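Local coordinates for fructose 1-phosphate kinase (Staphylococcus aureus, PDB 2JG5), which probably catalyses the ATP-dependent phosphorylation of fructose 1-phosphate to fructose 1,6-bisphosphate, as a member of the pfkB carbohydrate kinase family, at residues A132-S137 / D161-L166; P175-P180 / S250-M255; M255-A260 / F269-A274. All blocks are in the same frame, centred on the assembly; numbering follows the deposited sequence.

Contact 1: A132-S137 / D161-L166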
loop_
_atom_site.group_PDB
_atom_site.type_symbol
_atom_site.label_atom_id
_atom_site.label_comp_id
_atom_site.label_asym_id
_atom_site.label_seq_id
_atom_site.Cartn_x
_atom_site.Cartn_y
_atom_site.Cartn_z
ATOM N N ALA A 132 -19.259 9.408 10.960
ATOM C CA ALA A 132 -18.744 10.323 9.972
ATOM C C ALA A 132 -18.178 9.551 8.802
ATOM O O ALA A 132 -17.399 8.592 8.986
ATOM C CB ALA A 132 -17.677 11.241 10.587
ATOM N N GLY A 133 -18.577 9.972 7.600
ATOM C CA GLY A 133 -18.016 9.427 6.378
ATOM C C GLY A 133 -19.008 9.030 5.306
ATOM O O GLY A 133 -20.242 9.004 5.524
ATOM N N SER A 134 -18.457 8.734 4.133
ATOM C CA SER A 134 -19.235 8.199 3.037
ATOM C C SER A 134 -19.543 6.738 3.337
ATOM O O SER A 134 -18.751 6.041 3.982
ATOM C CB SER A 134 -18.465 8.325 1.719
ATOM O OG SER A 134 -18.260 9.698 1.383
ATOM N N VAL A 135 -20.706 6.289 2.881
ATOM C CA VAL A 135 -21.124 4.919 3.080
ATOM C C VAL A 135 -20.622 4.031 1.932
ATOM O O VAL A 135 -20.995 4.247 0.785
ATOM C CB VAL A 135 -22.661 4.848 3.194
ATOM C CG1 VAL A 135 -23.136 3.410 3.281
ATOM C CG2 VAL A 135 -23.139 5.661 4.403
ATOM N N PRO A 136 -19.775 3.026 2.247
ATOM C CA PRO A 136 -19.326 2.038 1.262
ATOM C C PRO A 136 -20.491 1.264 0.649
ATOM O O PRO A 136 -21.508 1.014 1.316
ATOM C CB PRO A 136 -18.426 1.094 2.074
ATOM C CG PRO A 136 -18.743 1.364 3.494
ATOM C CD PRO A 136 -19.196 2.771 3.578
ATOM N N SER A 137 -20.335 0.904 -0.622
ATOM C CA SER A 137 -21.404 0.304 -1.421
ATOM C C SER A 137 -21.921 -1.012 -0.856
ATOM O O SER A 137 -23.078 -1.356 -1.073
ATOM C CB SER A 137 -20.909 0.067 -2.843
ATOM O OG SER A 137 -19.682 -0.639 -2.834
ATOM N N ASP A 161 -21.628 13.681 10.840
ATOM C CA ASP A 161 -20.977 14.502 9.833
ATOM C C ASP A 161 -20.953 13.708 8.520
ATOM O O ASP A 161 -20.086 12.861 8.298
ATOM C CB ASP A 161 -19.579 14.901 10.302
ATOM C CG ASP A 161 -18.853 15.785 9.314
ATOM O OD1 ASP A 161 -19.505 16.407 8.446
ATOM O OD2 ASP A 161 -17.608 15.862 9.412
ATOM N N ALA A 162 -21.931 13.979 7.662
ATOM C CA ALA A 162 -22.130 13.203 6.436
ATOM C C ALA A 162 -22.650 14.070 5.280
ATOM O O ALA A 162 -22.903 15.255 5.463
ATOM C CB ALA A 162 -23.091 12.024 6.710
ATOM N N GLU A 163 -22.796 13.474 4.097
ATOM C CA GLU A 163 -23.417 14.135 2.949
ATOM C C GLU A 163 -24.856 14.492 3.306
ATOM O O GLU A 163 -25.455 13.861 4.194
ATOM C CB GLU A 163 -23.413 13.213 1.725
ATOM C CG GLU A 163 -22.031 12.781 1.219
ATOM C CD GLU A 163 -22.076 11.447 0.451
ATOM O OE1 GLU A 163 -21.433 10.466 0.901
ATOM O OE2 GLU A 163 -22.766 11.373 -0.596
ATOM N N LYS A 164 -25.405 15.489 2.608
ATOM C CA LYS A 164 -26.710 16.075 2.951
ATOM C C LYS A 164 -27.836 15.066 3.219
ATOM O O LYS A 164 -28.483 15.145 4.270
ATOM C CB LYS A 164 -27.146 17.146 1.934
ATOM C CG LYS A 164 -27.371 16.652 0.503
ATOM C CD LYS A 164 -27.625 17.808 -0.476
ATOM C CE LYS A 164 -26.341 18.271 -1.181
ATOM N NZ LYS A 164 -25.844 17.279 -2.185
ATOM N N GLU A 165 -28.055 14.119 2.303
ATOM C CA GLU A 165 -29.184 13.187 2.440
ATOM C C GLU A 165 -29.044 12.276 3.664
ATOM O O GLU A 165 -30.042 11.957 4.329
ATOM C CB GLU A 165 -29.494 12.398 1.131
ATOM C CG GLU A 165 -28.483 11.304 0.694
ATOM C CD GLU A 165 -29.072 10.249 -0.288
ATOM O OE1 GLU A 165 -30.220 10.413 -0.786
ATOM O OE2 GLU A 165 -28.373 9.241 -0.562
ATOM N N LEU A 166 -27.806 11.891 3.970
ATOM C CA LEU A 166 -27.518 11.021 5.110
ATOM C C LEU A 166 -27.665 11.749 6.439
ATOM O O LEU A 166 -28.140 11.164 7.423
ATOM C CB LEU A 166 -26.125 10.393 4.993
ATOM C CG LEU A 166 -25.786 9.684 3.678
ATOM C CD1 LEU A 166 -24.357 9.160 3.723
ATOM C CD2 LEU A 166 -26.769 8.567 3.361
HETATM O O HOH W 1 -21.494 10.996 3.929
#
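Ala132 and Asp161 form the tight part of this contact, the last rung of two neighbouring parallel strands. Their CA atoms are 4.7 Å apart, and both side chains lie on the same face of the sheet, CB to CB 4.1 Å. The carbonyl O of Asp161 accepts a weak hydrogen bond from Gly133 N (3.3 Å, 148° at the hydrogen) and a CA-H contact from Ala132. The small methyl of Ala132 suits this buried face, where it lies beside Asp161 CB. Asp161 has OD2 in a salt bridge to Lys38. Beyond this rung the two segments diverge. Gly133 takes backbone angles (133°/170°) at which a CB would press on the preceding carbonyl O, so a residue without a side chain fits the turn out of the strand. Its own O is bridged to Glu163 by a water, which donates to Gly133 O (2.8 Å), accepts from Glu163 N, and donates to Glu163 OE1. Glu163, exposed and at the N-cap of helix 164-170, also takes a weak hydrogen bond on OE1 from Ser134 OG (3.3 Å), so polar groups suit this wet side. Nearby, Val135 CG2 meets Leu166 CD1 (3.8 Å), their side chains crossing obliquely beside Tyr144. Adjacent parallel strands parting into loops at their C-terminal ends are characteristic of three-layer alpha/beta folds such as that of the ribokinase family, where the active site lies along this edge of the sheet.

Contact 2: P175-P180 / S250-M255; sequences PLFIKP and STVAGM
Thr251 meets the aliphatic part of Lys179 with its methyl: CG2 lies 4.1 Å from Lys179 CD, the two side chains crossing at about a right angle. Threonine suits this helix position because its two branches divide the work, OG1 bonding back to the carbonyl of Ser247 while CG2 is left for packing. One residue on, Val252 carries more of the contact. Its CG2 is 3.7 Å from Lys179 CD and 3.8 Å from Lys179 CE. The same CG2 borders the end of the Phe177 ring, 4.2 Å from CE1, and Val252 O lies at the ring edge, near its plane. Phe177 belongs to the short strand 177-178, next to strand 157-161 in the central parallel sheet, and helix 247-260 packs across it, an alpha/beta layering of the ribokinase fold. The helix opens within the Gly-Ser-Gly-Asp sequence that begins at Gly246, which matches the pfkB signature; in relatives this sequence lies at the phosphate-transfer site. A helical turn after Thr251, Met255 has its CG anti to the backbone N (chi1 -173°), where it meets Phe177 CE2 at 3.8 Å. Met255 CB lies 4.0 Å from Phe177 CZ, and the methionine chain and the ring run alongside each other in opposite senses. An unbranched, flexible methionine can follow the outline of the flat ring, which also touches Val159 of strand 157-161.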
loop_
_atom_site.group_PDB
_atom_site.type_symbol
_atom_site.label_atom_id
_atom_site.label_comp_id
_atom_site.label_asym_id
_atom_site.label_seq_id
_atom_site.Cartn_x
_atom_site.Cartn_y
_atom_site.Cartn_z
ATOM N N PRO A 175 -30.371 13.728 16.491
ATOM C CA PRO A 175 -28.941 13.712 16.746
ATOM C C PRO A 175 -28.563 14.937 17.572
ATOM O O PRO A 175 -29.271 15.937 17.535
ATOM C CB PRO A 175 -28.337 13.805 15.339
ATOM C CG PRO A 175 -29.405 14.423 14.504
ATOM C CD PRO A 175 -30.674 13.894 15.058
ATOM N N LEU A 176 -27.462 14.857 18.312
ATOM C CA LEU A 176 -27.023 15.955 19.164
ATOM C C LEU A 176 -26.679 17.183 18.334
ATOM O O LEU A 176 -27.073 18.287 18.668
ATOM C CB LEU A 176 -25.829 15.528 20.005
ATOM C CG LEU A 176 -25.214 16.618 20.873
ATOM C CD1 LEU A 176 -26.122 16.914 22.062
ATOM C CD2 LEU A 176 -23.819 16.194 21.319
ATOM N N PHE A 177 -25.902 16.972 17.279
ATOM C CA PHE A 177 -25.784 17.921 16.176
ATOM C C PHE A 177 -25.433 17.220 14.866
ATOM O O PHE A 177 -24.890 16.114 14.860
ATOM C CB PHE A 177 -24.795 19.064 16.478
ATOM C CG PHE A 177 -23.351 18.641 16.546
ATOM C CD1 PHE A 177 -22.541 18.705 15.417
ATOM C CD2 PHE A 177 -22.788 18.228 17.753
ATOM C CE1 PHE A 177 -21.197 18.333 15.481
ATOM C CE2 PHE A 177 -21.447 17.856 17.833
ATOM C CZ PHE A 177 -20.644 17.910 16.691
ATOM N N ILE A 178 -25.793 17.879 13.766
ATOM C CA ILE A 178 -25.271 17.576 12.434
ATOM C C ILE A 178 -24.418 18.764 11.941
ATOM O O ILE A 178 -24.471 19.851 12.521
ATOM C CB ILE A 178 -26.400 17.261 11.445
ATOM C CG1 ILE A 178 -27.481 18.357 11.511
ATOM C CG2 ILE A 178 -26.960 15.870 11.745
ATOM C CD1 ILE A 178 -28.455 18.349 10.359
ATOM N N LYS A 179 -23.636 18.562 10.880
ATOM C CA LYS A 179 -22.709 19.607 10.428
ATOM C C LYS A 179 -22.703 19.883 8.912
ATOM O O LYS A 179 -21.693 19.667 8.245
ATOM C CB LYS A 179 -21.282 19.322 10.945
ATOM C CG LYS A 179 -20.381 20.553 10.954
ATOM C CD LYS A 179 -18.921 20.244 11.225
ATOM C CE LYS A 179 -18.273 19.551 10.046
ATOM N NZ LYS A 179 -18.191 20.451 8.853
ATOM N N PRO A 180 -23.818 20.390 8.361
ATOM C CA PRO A 180 -23.781 20.665 6.928
ATOM C C PRO A 180 -22.991 21.934 6.594
ATOM O O PRO A 180 -22.679 22.735 7.477
ATOM C CB PRO A 180 -25.255 20.861 6.578
ATOM C CG PRO A 180 -25.843 21.447 7.825
ATOM C CD PRO A 180 -25.122 20.747 8.955
ATOM N N SER A 250 -11.969 18.008 12.559
ATOM C CA SER A 250 -11.393 18.696 13.707
ATOM C C SER A 250 -12.405 19.600 14.393
ATOM O O SER A 250 -12.410 19.707 15.616
ATOM C CB SER A 250 -10.180 19.509 13.265
ATOM O OG SER A 250 -9.190 18.662 12.721
ATOM N N THR A 251 -13.258 20.236 13.594
ATOM C CA THR A 251 -14.382 21.024 14.090
ATOM C C THR A 251 -15.325 20.125 14.901
ATOM O O THR A 251 -15.699 20.469 16.031
ATOM C CB THR A 251 -15.149 21.694 12.926
ATOM O OG1 THR A 251 -14.246 22.515 12.167
ATOM C CG2 THR A 251 -16.311 22.565 13.436
ATOM N N VAL A 252 -15.699 18.979 14.329
ATOM C CA VAL A 252 -16.564 18.037 15.027
ATOM C C VAL A 252 -15.916 17.585 16.345
ATOM O O VAL A 252 -16.556 17.626 17.380
ATOM C CB VAL A 252 -16.934 16.827 14.147
ATOM C CG1 VAL A 252 -17.486 15.672 15.016
ATOM C CG2 VAL A 252 -17.923 17.224 13.070
ATOM N N ALA A 253 -14.641 17.189 16.294
ATOM C CA ALA A 253 -13.893 16.775 17.497
ATOM C C ALA A 253 -13.793 17.883 18.559
ATOM O O ALA A 253 -13.902 17.613 19.740
ATOM C CB ALA A 253 -12.487 16.261 17.120
ATOM N N GLY A 254 -13.572 19.119 18.130
ATOM C CA GLY A 254 -13.532 20.260 19.050
ATOM C C GLY A 254 -14.827 20.432 19.820
ATOM O O GLY A 254 -14.817 20.658 21.038
ATOM N N MET A 255 -15.947 20.305 19.109
ATOM C CA MET A 255 -17.270 20.501 19.700
ATOM C C MET A 255 -17.599 19.396 20.691
ATOM O O MET A 255 -18.053 19.670 21.805
ATOM C CB MET A 255 -18.344 20.576 18.609
ATOM C CG MET A 255 -19.727 20.957 19.141
ATOM S SD MET A 255 -19.854 22.712 19.591
ATOM C CE MET A 255 -21.458 22.712 20.394
#

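Contact 3: M255-A260 / F269-A274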
loop_
_atom_site.group_PDB
_atom_site.type_symbol
_atom_site.label_atom_id
_atom_site.label_comp_id
_atom_site.label_asym_id
_atom_site.label_seq_id
_atom_site.Cartn_x
_atom_site.Cartn_y
_atom_site.Cartn_z
ATOM N N MET A 255 -15.947 20.305 19.109
ATOM C CA MET A 255 -17.270 20.501 19.700
ATOM C C MET A 255 -17.599 19.396 20.691
ATOM O O MET A 255 -18.053 19.670 21.805
ATOM C CB MET A 255 -18.344 20.576 18.609
ATOM C CG MET A 255 -19.727 20.957 19.141
ATOM S SD MET A 255 -19.854 22.712 19.591
ATOM C CE MET A 255 -21.458 22.712 20.394
ATOM N N VAL A 256 -17.366 18.147 20.280
ATOM C CA VAL A 256 -17.594 17.007 21.157
ATOM C C VAL A 256 -16.713 17.091 22.406
ATOM O O VAL A 256 -17.221 16.938 23.514
ATOM C CB VAL A 256 -17.398 15.658 20.431
ATOM C CG1 VAL A 256 -17.598 14.513 21.394
ATOM C CG2 VAL A 256 -18.375 15.535 19.255
ATOM N N ALA A 257 -15.417 17.375 22.230
ATOM C CA ALA A 257 -14.492 17.462 23.368
ATOM C C ALA A 257 -14.940 18.517 24.377
ATOM O O ALA A 257 -14.872 18.279 25.585
ATOM C CB ALA A 257 -13.092 17.739 22.921
ATOM N N GLY A 258 -15.395 19.665 23.867
ATOM C CA GLY A 258 -15.932 20.754 24.692
ATOM C C GLY A 258 -17.095 20.306 25.566
ATOM O O GLY A 258 -17.042 20.459 26.784
ATOM N N ILE A 259 -18.127 19.732 24.940
ATOM C CA ILE A 259 -19.311 19.215 25.643
ATOM C C ILE A 259 -18.906 18.125 26.644
ATOM O O ILE A 259 -19.320 18.133 27.798
ATOM C CB ILE A 259 -20.351 18.604 24.651
ATOM C CG1 ILE A 259 -20.832 19.627 23.624
ATOM C CG2 ILE A 259 -21.567 18.019 25.403
ATOM C CD1 ILE A 259 -21.387 18.977 22.360
ATOM N N ALA A 260 -18.099 17.181 26.176
ATOM C CA ALA A 260 -17.615 16.091 26.993
ATOM C C ALA A 260 -16.846 16.588 28.223
ATOM O O ALA A 260 -16.973 16.019 29.304
ATOM C CB ALA A 260 -16.756 15.172 26.158
ATOM N N PHE A 269 -18.123 25.462 21.124
ATOM C CA PHE A 269 -18.228 25.887 19.726
ATOM C C PHE A 269 -16.974 26.650 19.303
ATOM O O PHE A 269 -16.403 26.366 18.245
ATOM C CB PHE A 269 -19.499 26.719 19.515
ATOM C CG PHE A 269 -19.727 27.163 18.083
ATOM C CD1 PHE A 269 -19.705 26.244 17.027
ATOM C CD2 PHE A 269 -20.011 28.498 17.800
ATOM C CE1 PHE A 269 -19.932 26.661 15.709
ATOM C CE2 PHE A 269 -20.256 28.917 16.488
ATOM C CZ PHE A 269 -20.207 28.002 15.445
ATOM N N GLN A 270 -16.547 27.599 20.139
ATOM C CA GLN A 270 -15.261 28.282 19.968
ATOM C C GLN A 270 -14.093 27.297 19.786
ATOM O O GLN A 270 -13.280 27.459 18.868
ATOM C CB GLN A 270 -14.978 29.183 21.172
ATOM C CG GLN A 270 -13.878 30.188 20.934
ATOM C CD GLN A 270 -13.385 30.830 22.211
ATOM O OE1 GLN A 270 -13.314 30.186 23.263
ATOM N NE2 GLN A 270 -13.027 32.095 22.126
ATOM N N GLN A 271 -14.016 26.296 20.667
ATOM C CA GLN A 271 -13.023 25.222 20.567
ATOM C C GLN A 271 -13.148 24.485 19.227
ATOM O O GLN A 271 -12.148 24.196 18.575
ATOM C CB GLN A 271 -13.178 24.241 21.739
ATOM C CG GLN A 271 -12.313 22.993 21.657
ATOM C CD GLN A 271 -11.874 22.514 23.016
ATOM O OE1 GLN A 271 -10.907 23.025 23.579
ATOM N NE2 GLN A 271 -12.580 21.519 23.558
ATOM N N ALA A 272 -14.391 24.220 18.823
ATOM C CA ALA A 272 -14.713 23.556 17.571
ATOM C C ALA A 272 -14.139 24.297 16.361
ATOM O O ALA A 272 -13.462 23.690 15.522
ATOM C CB ALA A 272 -16.213 23.389 17.447
ATOM N N VAL A 273 -14.387 25.608 16.295
ATOM C CA VAL A 273 -13.898 26.454 15.197
ATOM C C VAL A 273 -12.370 26.627 15.220
ATOM O O VAL A 273 -11.716 26.611 14.167
ATOM C CB VAL A 273 -14.664 27.815 15.122
ATOM C CG1 VAL A 273 -14.053 28.726 14.093
ATOM C CG2 VAL A 273 -16.139 27.577 14.776
ATOM N N ALA A 274 -11.806 26.774 16.417
ATOM C CA ALA A 274 -10.345 26.820 16.581
ATOM C C ALA A 274 -9.692 25.569 16.006
ATOM O O ALA A 274 -8.708 25.667 15.279
ATOM C CB ALA A 274 -9.960 26.979 18.050
#
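Ala272 and Met255 mark the closest approach of the two backbones, with CA atoms 4.5 Å apart. Ala272 CB comes to 3.5 Å from Met255 N and 3.7 Å from Met255 CB, and a methyl suits a place so near a backbone. Beside it, Met255 SD rests on the backbone of Phe269, 3.6 Å from CA, and also lies at the edge of the phenylalanine ring, near its plane. On the other flank of Ala272, Gln271 extends toward the first helix. Its amide end packs directly on the bare CA of Gly258, 3.6 Å from NE2, and on the methyl of Ala257, whose CB is 3.9 Å from NE2. The approach of NE2 to Gly258 N is one of two donors side by side and is no hydrogen bond.

Small residues at the crossing go with the close approach of the axes, 7.8 Å: Ala272, Gly258 and Ala257 sit there, with the larger Met255, Gln271 and Phe269 flanking them. The segments run nearly antiparallel, 151° between their directions, as an antiparallel helical hairpin. Further out, the CB of Phe269 is directed away overall, though it touches SD; CG is anti to the backbone N (chi1 -178°). Val273 CG2 lies over one face of the ring, offset toward the rim, and Ile232 and Ala234 of strand 230-235 touch the side chain, joining the hairpin to the four-stranded antiparallel sheet. Gln271 OE1 is bonded by Lys295 NZ, and NE2 makes a weak hydrogen bond to Gly254 O, one turn before Gly258. The interface between these segments thus depends on van der Waals fit of methyl groups, sulfur and backbone, while the buried side-chain amide of Gln271 finds its polar partners just outside the two segments.

How the contacts relate
The three contacts follow one another in the chain without overlap, apart from the Met255 that contacts 2 and 3 share, and form a path across the fold. Contact 1 joins two inner strands of the central parallel sheet at their loop ends; contact 2, its centre 14 Å away, lies where helix 247-260 covers strand 177-178; contact 3, whose centre is about 8 Å from that of contact 2, packs that same helix on helix 265-280. Asp161 touches both Lys179 and Val252, linking the first two. Contacts 1 and 3 do not meet, their centres 22 Å apart. Helix 247-260 therefore lies between the central sheet and helix 265-280, and its N-terminal end carries the pfkB signature.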